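Local coordinates for restriction endonuclease S subunits (PDB 3OKG), which probably serves as the DNA-recognising specificity subunit of a type I restriction-modification methyltransferase, which is assembled from M and S polypeptides, at residues A[30-38]-A[120-128]; A[140-148]-A[159-169]. All coordinates share one frame; numbering follows the deposited sequence.

Interaction 1: A[30-38]-A[120-128]; sequences RLGEVCLPT and VIRANREFA. With SO4 (sulfate ion), chain H.
R122 O is gripped twice from the other segment: L36 N donates to it at 2.8 Å, and C35 CA adds a C-H contact at 3.1 Å. The return bond, N124 N to V34 O at 2.8 Å, is almost straight (177° at the hydrogen). Further along, the R122 guanidinium lies flat beneath the methyl of T38, whose CG2 sits 3.9 Å from CZ. A bend at chi3 (-58°) turns the group that way; NH2 forms a salt bridge with D89, while NH1, at the edge of the guanidinium and near its plane, makes a weak bond to sulfate O3. Replacing R122 by an alanine would probably leave D89 without this charge partner and the T38 methyl without the flat surface it rests on. At the other end V34 CG1 packs on F127 CB (3.6 Å), its second methyl on A128. I121 takes C35 SG on its CG2, and the L31 side chain crosses that of I121 at about a right angle, CD2 against CD1. One water joins E33 O, C35 O and N124 ND2; another joins L36 O, V120 O and R122 N. The two backbone bonds flank C35 and A123, the non-hydrogen-bonded pair of an isolated antiparallel beta bridge.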
loop_
_atom_site.group_PDB
_atom_site.type_symbol
_atom_site.label_atom_id
_atom_site.label_comp_id
_atom_site.label_asym_id
_atom_site.label_seq_id
_atom_site.Cartn_x
_atom_site.Cartn_y
_atom_site.Cartn_z
ATOM N N ARG A 30 -4.542 1.895 -36.908
ATOM C CA ARG A 30 -4.156 3.051 -36.101
ATOM C C ARG A 30 -5.426 3.559 -35.408
ATOM O O ARG A 30 -6.504 3.501 -35.984
ATOM C CB ARG A 30 -3.522 4.154 -36.965
ATOM C CG ARG A 30 -2.082 3.829 -37.497
ATOM C CD ARG A 30 -1.566 4.922 -38.466
ATOM N NE ARG A 30 -2.575 5.187 -39.491
ATOM C CZ ARG A 30 -2.808 4.399 -40.537
ATOM N NH1 ARG A 30 -2.072 3.311 -40.750
ATOM N NH2 ARG A 30 -3.778 4.714 -41.386
ATOM N N LEU A 31 -5.286 4.057 -34.188
ATOM C CA LEU A 31 -6.438 4.540 -33.428
ATOM C C LEU A 31 -7.233 5.520 -34.297
ATOM O O LEU A 31 -8.462 5.453 -34.378
ATOM C CB LEU A 31 -5.940 5.239 -32.165
ATOM C CG LEU A 31 -6.971 5.888 -31.246
ATOM C CD1 LEU A 31 -8.005 4.850 -30.833
ATOM C CD2 LEU A 31 -6.213 6.468 -30.037
ATOM N N GLY A 32 -6.524 6.435 -34.944
ATOM C CA GLY A 32 -7.154 7.481 -35.742
ATOM C C GLY A 32 -8.100 6.952 -36.819
ATOM O O GLY A 32 -9.043 7.630 -37.223
ATOM N N GLU A 33 -7.856 5.731 -37.282
ATOM C CA GLU A 33 -8.672 5.155 -38.338
ATOM C C GLU A 33 -10.092 4.887 -37.870
ATOM O O GLU A 33 -10.997 4.781 -38.676
ATOM C CB GLU A 33 -8.059 3.831 -38.833
ATOM C CG GLU A 33 -6.706 3.959 -39.544
ATOM C CD GLU A 33 -6.293 2.611 -40.157
ATOM O OE1 GLU A 33 -6.889 2.218 -41.165
ATOM O OE2 GLU A 33 -5.437 1.926 -39.584
ATOM N N VAL A 34 -10.279 4.726 -36.563
ATOM C CA VAL A 34 -11.629 4.516 -36.033
ATOM C C VAL A 34 -12.102 5.730 -35.205
ATOM O O VAL A 34 -13.008 5.619 -34.393
ATOM C CB VAL A 34 -11.725 3.180 -35.246
ATOM C CG1 VAL A 34 -11.325 2.027 -36.137
ATOM C CG2 VAL A 34 -10.834 3.219 -33.997
ATOM N N CYS A 35 -11.529 6.903 -35.477
ATOM C CA CYS A 35 -11.960 8.139 -34.830
ATOM C C CYS A 35 -12.610 9.096 -35.825
ATOM O O CYS A 35 -12.403 8.981 -37.037
ATOM C CB CYS A 35 -10.758 8.859 -34.201
ATOM S SG CYS A 35 -10.068 7.989 -32.767
ATOM N N LEU A 36 -13.375 10.048 -35.297
ATOM C CA LEU A 36 -14.009 11.089 -36.098
ATOM C C LEU A 36 -13.360 12.448 -35.847
ATOM O O LEU A 36 -12.712 12.655 -34.820
ATOM C CB LEU A 36 -15.501 11.178 -35.744
ATOM C CG LEU A 36 -16.359 9.911 -35.896
ATOM C CD1 LEU A 36 -17.768 10.163 -35.339
ATOM C CD2 LEU A 36 -16.420 9.476 -37.352
ATOM N N PRO A 37 -13.591 13.409 -36.753
ATOM C CA PRO A 37 -13.050 14.747 -36.518
ATOM C C PRO A 37 -13.722 15.390 -35.296
ATOM O O PRO A 37 -14.837 15.024 -34.909
ATOM C CB PRO A 37 -13.413 15.506 -37.799
ATOM C CG PRO A 37 -13.750 14.453 -38.803
ATOM C CD PRO A 37 -14.328 13.324 -38.023
ATOM N N THR A 38 -13.012 16.332 -34.691
ATOM C CA THR A 38 -13.435 16.995 -33.476
ATOM C C THR A 38 -13.310 18.495 -33.722
ATOM O O THR A 38 -12.634 18.916 -34.674
ATOM C CB THR A 38 -12.563 16.538 -32.268
ATOM O OG1 THR A 38 -11.181 16.854 -32.525
ATOM C CG2 THR A 38 -12.716 15.011 -32.069
ATOM N N VAL A 120 -8.611 14.322 -28.069
ATOM C CA VAL A 120 -10.039 13.919 -28.017
ATOM C C VAL A 120 -10.270 12.785 -29.025
ATOM O O VAL A 120 -10.075 12.955 -30.207
ATOM C CB VAL A 120 -11.012 15.108 -28.280
ATOM C CG1 VAL A 120 -12.460 14.617 -28.251
ATOM C CG2 VAL A 120 -10.864 16.204 -27.184
ATOM N N ILE A 121 -10.642 11.623 -28.514
ATOM C CA ILE A 121 -10.737 10.405 -29.288
ATOM C C ILE A 121 -12.216 10.040 -29.376
ATOM O O ILE A 121 -12.780 9.497 -28.421
ATOM C CB ILE A 121 -9.944 9.282 -28.554
ATOM C CG1 ILE A 121 -8.432 9.568 -28.633
ATOM C CG2 ILE A 121 -10.308 7.910 -29.092
ATOM C CD1 ILE A 121 -7.620 8.894 -27.477
ATOM N N ARG A 122 -12.824 10.354 -30.522
ATOM C CA ARG A 122 -14.252 10.201 -30.756
ATOM C C ARG A 122 -14.532 9.002 -31.632
ATOM O O ARG A 122 -14.195 9.017 -32.825
ATOM C CB ARG A 122 -14.794 11.472 -31.424
ATOM C CG ARG A 122 -16.320 11.472 -31.670
ATOM C CD ARG A 122 -16.823 12.904 -31.921
ATOM N NE ARG A 122 -16.489 13.755 -30.768
ATOM C CZ ARG A 122 -16.418 15.082 -30.808
ATOM N NH1 ARG A 122 -16.684 15.735 -31.942
ATOM N NH2 ARG A 122 -16.088 15.756 -29.715
ATOM N N ALA A 123 -15.145 7.963 -31.059
ATOM C CA ALA A 123 -15.273 6.699 -31.774
ATOM C C ALA A 123 -16.139 6.859 -32.990
ATOM O O ALA A 123 -17.216 7.441 -32.907
ATOM C CB ALA A 123 -15.882 5.628 -30.879
ATOM N N ASN A 124 -15.681 6.331 -34.113
ATOM C CA ASN A 124 -16.557 6.123 -35.255
ATOM C C ASN A 124 -17.306 4.833 -34.946
ATOM O O ASN A 124 -16.731 3.739 -34.996
ATOM C CB ASN A 124 -15.745 5.973 -36.548
ATOM C CG ASN A 124 -16.635 5.733 -37.777
ATOM O OD1 ASN A 124 -17.800 5.391 -37.643
ATOM N ND2 ASN A 124 -16.060 5.905 -38.971
ATOM N N ARG A 125 -18.587 4.963 -34.618
ATOM C CA ARG A 125 -19.377 3.838 -34.118
ATOM C C ARG A 125 -19.600 2.730 -35.130
ATOM O O ARG A 125 -20.078 1.648 -34.777
ATOM C CB ARG A 125 -20.733 4.335 -33.615
ATOM C CG ARG A 125 -20.597 5.475 -32.615
ATOM C CD ARG A 125 -20.103 4.937 -31.300
ATOM N NE ARG A 125 -20.841 3.731 -30.912
ATOM C CZ ARG A 125 -21.907 3.715 -30.111
ATOM N NH1 ARG A 125 -22.378 4.845 -29.597
ATOM N NH2 ARG A 125 -22.510 2.567 -29.835
ATOM N N GLU A 126 -19.263 2.990 -36.378
ATOM C CA GLU A 126 -19.283 1.921 -37.368
ATOM C C GLU A 126 -18.173 0.902 -37.098
ATOM O O GLU A 126 -18.228 -0.209 -37.604
ATOM C CB GLU A 126 -19.170 2.484 -38.792
ATOM C CG GLU A 126 -20.470 3.116 -39.281
ATOM C CD GLU A 126 -21.454 2.067 -39.826
ATOM O OE1 GLU A 126 -21.405 1.765 -41.041
ATOM O OE2 GLU A 126 -22.275 1.544 -39.039
ATOM N N PHE A 127 -17.169 1.278 -36.308
ATOM C CA PHE A 127 -15.968 0.421 -36.154
ATOM C C PHE A 127 -15.586 0.178 -34.712
ATOM O O PHE A 127 -14.962 -0.830 -34.411
ATOM C CB PHE A 127 -14.728 1.039 -36.818
ATOM C CG PHE A 127 -14.880 1.290 -38.300
ATOM C CD1 PHE A 127 -15.192 0.254 -39.167
ATOM C CD2 PHE A 127 -14.705 2.571 -38.818
ATOM C CE1 PHE A 127 -15.331 0.490 -40.531
ATOM C CE2 PHE A 127 -14.835 2.829 -40.202
ATOM C CZ PHE A 127 -15.157 1.783 -41.050
ATOM N N ALA A 128 -15.905 1.121 -33.827
ATOM C CA ALA A 128 -15.406 1.021 -32.456
ATOM C C ALA A 128 -16.428 1.507 -31.459
ATOM O O ALA A 128 -17.113 2.522 -31.685
ATOM C CB ALA A 128 -14.087 1.834 -32.307
HETATM S S SO4 H . -18.828 18.648 -33.063
HETATM O O1 SO4 H . -19.562 19.539 -33.961
HETATM O O2 SO4 H . -19.727 17.585 -32.615
HETATM O O3 SO4 H . -17.687 18.064 -33.778
HETATM O O4 SO4 H . -18.347 19.397 -31.900
HETATM O O HOH W 1 -13.140 6.821 -38.779
HETATM O O HOH W 2 -11.255 11.771 -32.599
#

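Interaction 2: A[140-148]-A[159-169]; sequences DFITNQLTA and VTDNDVYNTLI. With SO4 (sulfate ion), chain F.
Q145 presents its side-chain amide to the backbone of L168 as another peptide group would. OE1 accepts from L168 N at 2.9 Å, and NE2 donates to L168 O at 3.0 Å in a nearly straight bond (173°) that uses a lone pair of the carbonyl. The second N-H of NE2 goes back to F141 O, and since both acceptors lie close to the amide plane, three bonds fix the rotation of the group. The F141 ring closes in from beside it, its edge atom CE2 3.3 Å from L168 O. Next to this polar grip the packing is tight and apolar: I142 CD1 meets I169 CG2 at 3.6 Å, and L146 CD2 approaches T167 CG2 at the same distance, with F92 of strand 90-93 touching both I142 and L146. T167 has chi1 near 63°, which faces its methyl to L146 and lets OG1 donate to V164 O, already the acceptor of T167 N. Here helix 161-165 of the DNA specificity domain turns into strand 168-171, which pairs with strand 27-30. Toward A148 the contact becomes partly water-mediated: A148 CB still touches V159 CG2 (3.9 Å), but a water bridges A148 N and, weakly, D163 OD2. D163 also forms a capping box with T160: OD2 receives T160 N, and T160 OG1 receives D163 N. On the solvent side, T160 OG1 donates to a sulfate, probably from the crystallisation liquor, whose O2 accepts from N162 ND2 at 3.0 Å.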
loop_
_atom_site.group_PDB
_atom_site.type_symbol
_atom_site.label_atom_id
_atom_site.label_comp_id
_atom_site.label_asym_id
_atom_site.label_seq_id
_atom_site.Cartn_x
_atom_site.Cartn_y
_atom_site.Cartn_z
ATOM N N ASP A 140 -0.991 0.274 -20.983
ATOM C CA ASP A 140 0.441 0.541 -21.243
ATOM C C ASP A 140 0.809 0.274 -22.722
ATOM O O ASP A 140 1.730 0.882 -23.251
ATOM C CB ASP A 140 1.329 -0.358 -20.365
ATOM C CG ASP A 140 1.296 0.011 -18.891
ATOM O OD1 ASP A 140 0.699 1.049 -18.508
ATOM O OD2 ASP A 140 1.881 -0.759 -18.090
ATOM N N PHE A 141 0.086 -0.619 -23.381
ATOM C CA PHE A 141 0.371 -0.917 -24.790
ATOM C C PHE A 141 0.331 0.364 -25.638
ATOM O O PHE A 141 1.074 0.496 -26.631
ATOM C CB PHE A 141 -0.614 -1.956 -25.350
ATOM C CG PHE A 141 -0.320 -2.346 -26.764
ATOM C CD1 PHE A 141 0.744 -3.194 -27.053
ATOM C CD2 PHE A 141 -1.079 -1.847 -27.812
ATOM C CE1 PHE A 141 1.028 -3.555 -28.368
ATOM C CE2 PHE A 141 -0.795 -2.203 -29.120
ATOM C CZ PHE A 141 0.265 -3.050 -29.395
ATOM N N ILE A 142 -0.540 1.301 -25.254
ATOM C CA ILE A 142 -0.661 2.590 -25.956
ATOM C C ILE A 142 0.410 3.581 -25.535
ATOM O O ILE A 142 1.110 4.139 -26.378
ATOM C CB ILE A 142 -2.054 3.235 -25.727
ATOM C CG1 ILE A 142 -3.146 2.404 -26.398
ATOM C CG2 ILE A 142 -2.078 4.692 -26.220
ATOM C CD1 ILE A 142 -2.854 1.949 -27.809
ATOM N N THR A 143 0.531 3.785 -24.222
ATOM C CA THR A 143 1.585 4.596 -23.614
ATOM C C THR A 143 2.921 4.307 -24.211
ATOM O O THR A 143 3.698 5.202 -24.553
ATOM C CB THR A 143 1.795 4.148 -22.146
ATOM O OG1 THR A 143 0.560 4.190 -21.455
ATOM C CG2 THR A 143 2.858 4.995 -21.423
ATOM N N ASN A 144 3.210 3.014 -24.293
ATOM C CA ASN A 144 4.542 2.565 -24.620
ATOM C C ASN A 144 4.882 2.844 -26.087
ATOM O O ASN A 144 6.052 2.758 -26.502
ATOM C CB ASN A 144 4.680 1.088 -24.255
ATOM C CG ASN A 144 4.738 0.849 -22.711
ATOM O OD1 ASN A 144 4.833 1.792 -21.899
ATOM N ND2 ASN A 144 4.680 -0.426 -22.316
ATOM N N GLN A 145 3.866 3.212 -26.864
ATOM C CA GLN A 145 4.081 3.541 -28.281
ATOM C C GLN A 145 4.383 5.021 -28.520
ATOM O O GLN A 145 4.759 5.432 -29.633
ATOM C CB GLN A 145 2.861 3.144 -29.104
ATOM C CG GLN A 145 2.647 1.655 -29.242
ATOM C CD GLN A 145 1.455 1.385 -30.140
ATOM O OE1 GLN A 145 1.459 1.763 -31.303
ATOM N NE2 GLN A 145 0.416 0.762 -29.595
ATOM N N LEU A 146 4.229 5.834 -27.479
ATOM C CA LEU A 146 4.378 7.280 -27.654
ATOM C C LEU A 146 5.847 7.671 -27.510
ATOM O O LEU A 146 6.366 7.851 -26.412
ATOM C CB LEU A 146 3.497 8.025 -26.646
ATOM C CG LEU A 146 2.014 7.702 -26.868
ATOM C CD1 LEU A 146 1.217 8.345 -25.724
ATOM C CD2 LEU A 146 1.530 8.204 -28.218
ATOM N N THR A 147 6.525 7.796 -28.634
ATOM C CA THR A 147 7.968 7.948 -28.578
ATOM C C THR A 147 8.468 9.216 -27.890
ATOM O O THR A 147 9.519 9.184 -27.241
ATOM C CB THR A 147 8.558 7.812 -29.988
ATOM O OG1 THR A 147 8.024 8.833 -30.831
ATOM C CG2 THR A 147 8.153 6.502 -30.510
ATOM N N ALA A 148 7.716 10.314 -28.009
ATOM C CA ALA A 148 8.110 11.567 -27.375
ATOM C C ALA A 148 8.121 11.484 -25.841
ATOM O O ALA A 148 8.641 12.388 -25.177
ATOM C CB ALA A 148 7.224 12.737 -27.839
ATOM N N VAL A 159 4.574 14.934 -26.542
ATOM C CA VAL A 159 3.578 14.131 -27.263
ATOM C C VAL A 159 2.500 15.016 -27.890
ATOM O O VAL A 159 2.043 15.975 -27.267
ATOM C CB VAL A 159 2.895 13.110 -26.318
ATOM C CG1 VAL A 159 1.687 12.431 -27.021
ATOM C CG2 VAL A 159 3.900 12.077 -25.865
ATOM N N THR A 160 2.088 14.689 -29.115
ATOM C CA THR A 160 1.053 15.449 -29.821
ATOM C C THR A 160 -0.222 14.608 -29.967
ATOM O O THR A 160 -0.180 13.388 -29.781
ATOM C CB THR A 160 1.492 15.815 -31.263
ATOM O OG1 THR A 160 1.609 14.624 -32.049
ATOM C CG2 THR A 160 2.808 16.579 -31.280
ATOM N N ASP A 161 -1.337 15.250 -30.314
ATOM C CA ASP A 161 -2.580 14.505 -30.553
ATOM C C ASP A 161 -2.352 13.513 -31.706
ATOM O O ASP A 161 -2.794 12.363 -31.659
ATOM C CB ASP A 161 -3.720 15.446 -30.943
ATOM C CG ASP A 161 -4.169 16.359 -29.798
ATOM O OD1 ASP A 161 -3.871 16.074 -28.621
ATOM O OD2 ASP A 161 -4.824 17.379 -30.086
ATOM N N ASN A 162 -1.684 13.959 -32.773
ATOM C CA ASN A 162 -1.402 13.022 -33.888
ATOM C C ASN A 162 -0.594 11.788 -33.457
ATOM O O ASN A 162 -0.824 10.693 -33.963
ATOM C CB ASN A 162 -0.700 13.736 -35.059
ATOM C CG ASN A 162 -1.643 14.634 -35.815
ATOM O OD1 ASN A 162 -2.859 14.418 -35.795
ATOM N ND2 ASN A 162 -1.104 15.659 -36.461
ATOM N N ASP A 163 0.339 11.969 -32.528
ATOM C CA ASP A 163 1.106 10.833 -32.013
ATOM C C ASP A 163 0.126 9.801 -31.425
ATOM O O ASP A 163 0.242 8.594 -31.638
ATOM C CB ASP A 163 2.052 11.277 -30.886
ATOM C CG ASP A 163 3.257 12.083 -31.386
ATOM O OD1 ASP A 163 3.489 12.130 -32.606
ATOM O OD2 ASP A 163 3.962 12.663 -30.535
ATOM N N VAL A 164 -0.838 10.282 -30.655
ATOM C CA VAL A 164 -1.814 9.362 -30.064
ATOM C C VAL A 164 -2.670 8.690 -31.154
ATOM O O VAL A 164 -2.857 7.466 -31.154
ATOM C CB VAL A 164 -2.689 10.096 -29.024
ATOM C CG1 VAL A 164 -3.762 9.146 -28.414
ATOM C CG2 VAL A 164 -1.797 10.728 -27.909
ATOM N N TYR A 165 -3.177 9.476 -32.094
ATOM C CA TYR A 165 -4.010 8.915 -33.154
ATOM C C TYR A 165 -3.219 7.892 -33.985
ATOM O O TYR A 165 -3.801 6.997 -34.579
ATOM C CB TYR A 165 -4.558 9.994 -34.092
ATOM C CG TYR A 165 -5.499 10.996 -33.449
ATOM C CD1 TYR A 165 -6.572 10.572 -32.643
ATOM C CD2 TYR A 165 -5.351 12.347 -33.685
ATOM C CE1 TYR A 165 -7.453 11.507 -32.061
ATOM C CE2 TYR A 165 -6.225 13.276 -33.134
ATOM C CZ TYR A 165 -7.279 12.851 -32.326
ATOM O OH TYR A 165 -8.119 13.801 -31.757
ATOM N N ASN A 166 -1.895 8.019 -34.009
ATOM C CA ASN A 166 -1.076 7.122 -34.827
ATOM C C ASN A 166 -0.766 5.782 -34.185
ATOM O O ASN A 166 -0.233 4.873 -34.838
ATOM C CB ASN A 166 0.237 7.824 -35.234
ATOM C CG ASN A 166 0.020 8.836 -36.336
ATOM O OD1 ASN A 166 -0.974 8.763 -37.065
ATOM N ND2 ASN A 166 0.950 9.791 -36.473
ATOM N N THR A 167 -1.096 5.637 -32.904
ATOM C CA THR A 167 -0.755 4.397 -32.217
ATOM C C THR A 167 -1.563 3.253 -32.811
ATOM O O THR A 167 -2.670 3.468 -33.294
ATOM C CB THR A 167 -0.959 4.478 -30.660
ATOM O OG1 THR A 167 -2.343 4.701 -30.356
ATOM C CG2 THR A 167 -0.071 5.580 -30.022
ATOM N N LEU A 168 -1.006 2.041 -32.778
ATOM C CA LEU A 168 -1.713 0.851 -33.246
ATOM C C LEU A 168 -2.578 0.238 -32.159
ATOM O O LEU A 168 -2.141 0.142 -31.021
ATOM C CB LEU A 168 -0.704 -0.233 -33.673
ATOM C CG LEU A 168 0.099 0.076 -34.926
ATOM C CD1 LEU A 168 1.000 -1.149 -35.316
ATOM C CD2 LEU A 168 -0.854 0.440 -36.055
ATOM N N ILE A 169 -3.769 -0.238 -32.529
ATOM C CA ILE A 169 -4.677 -0.868 -31.581
ATOM C C ILE A 169 -5.286 -2.139 -32.189
ATOM O O ILE A 169 -5.531 -2.184 -33.378
ATOM C CB ILE A 169 -5.849 0.099 -31.191
ATOM C CG1 ILE A 169 -6.681 0.503 -32.413
ATOM C CG2 ILE A 169 -5.296 1.329 -30.431
ATOM C CD1 ILE A 169 -8.187 0.931 -32.073
HETATM S S SO4 F . 2.076 16.790 -35.531
HETATM O O1 SO4 F . 1.017 17.531 -34.844
HETATM O O2 SO4 F . 1.721 16.624 -36.945
HETATM O O3 SO4 F . 3.337 17.533 -35.360
HETATM O O4 SO4 F . 2.219 15.467 -34.927
HETATM O O HOH W 3 5.109 10.291 -29.307
#

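Both segments of interaction 1 precede those of interaction 2, and the centres are about 15 Å apart within the same DNA specificity domain. Helix 161-165 joins them directly: Y165 OH reaches V120 O at 2.6 Å, a probable hydrogen bond, and Y165 O probably accepts from G32 N at 2.8 Å. Interaction 1 begins on the ends of strands 27-30 and 118-121, while interaction 2 runs into strand 168-171, the antiparallel partner of 27-30. V164 of that helix takes L31 and I121 from interaction 1 and L146 from interaction 2. The pairing of strands 27-30 and 168-171 places the two contacts side by side, and 168-171 leads toward the long helix 174-216.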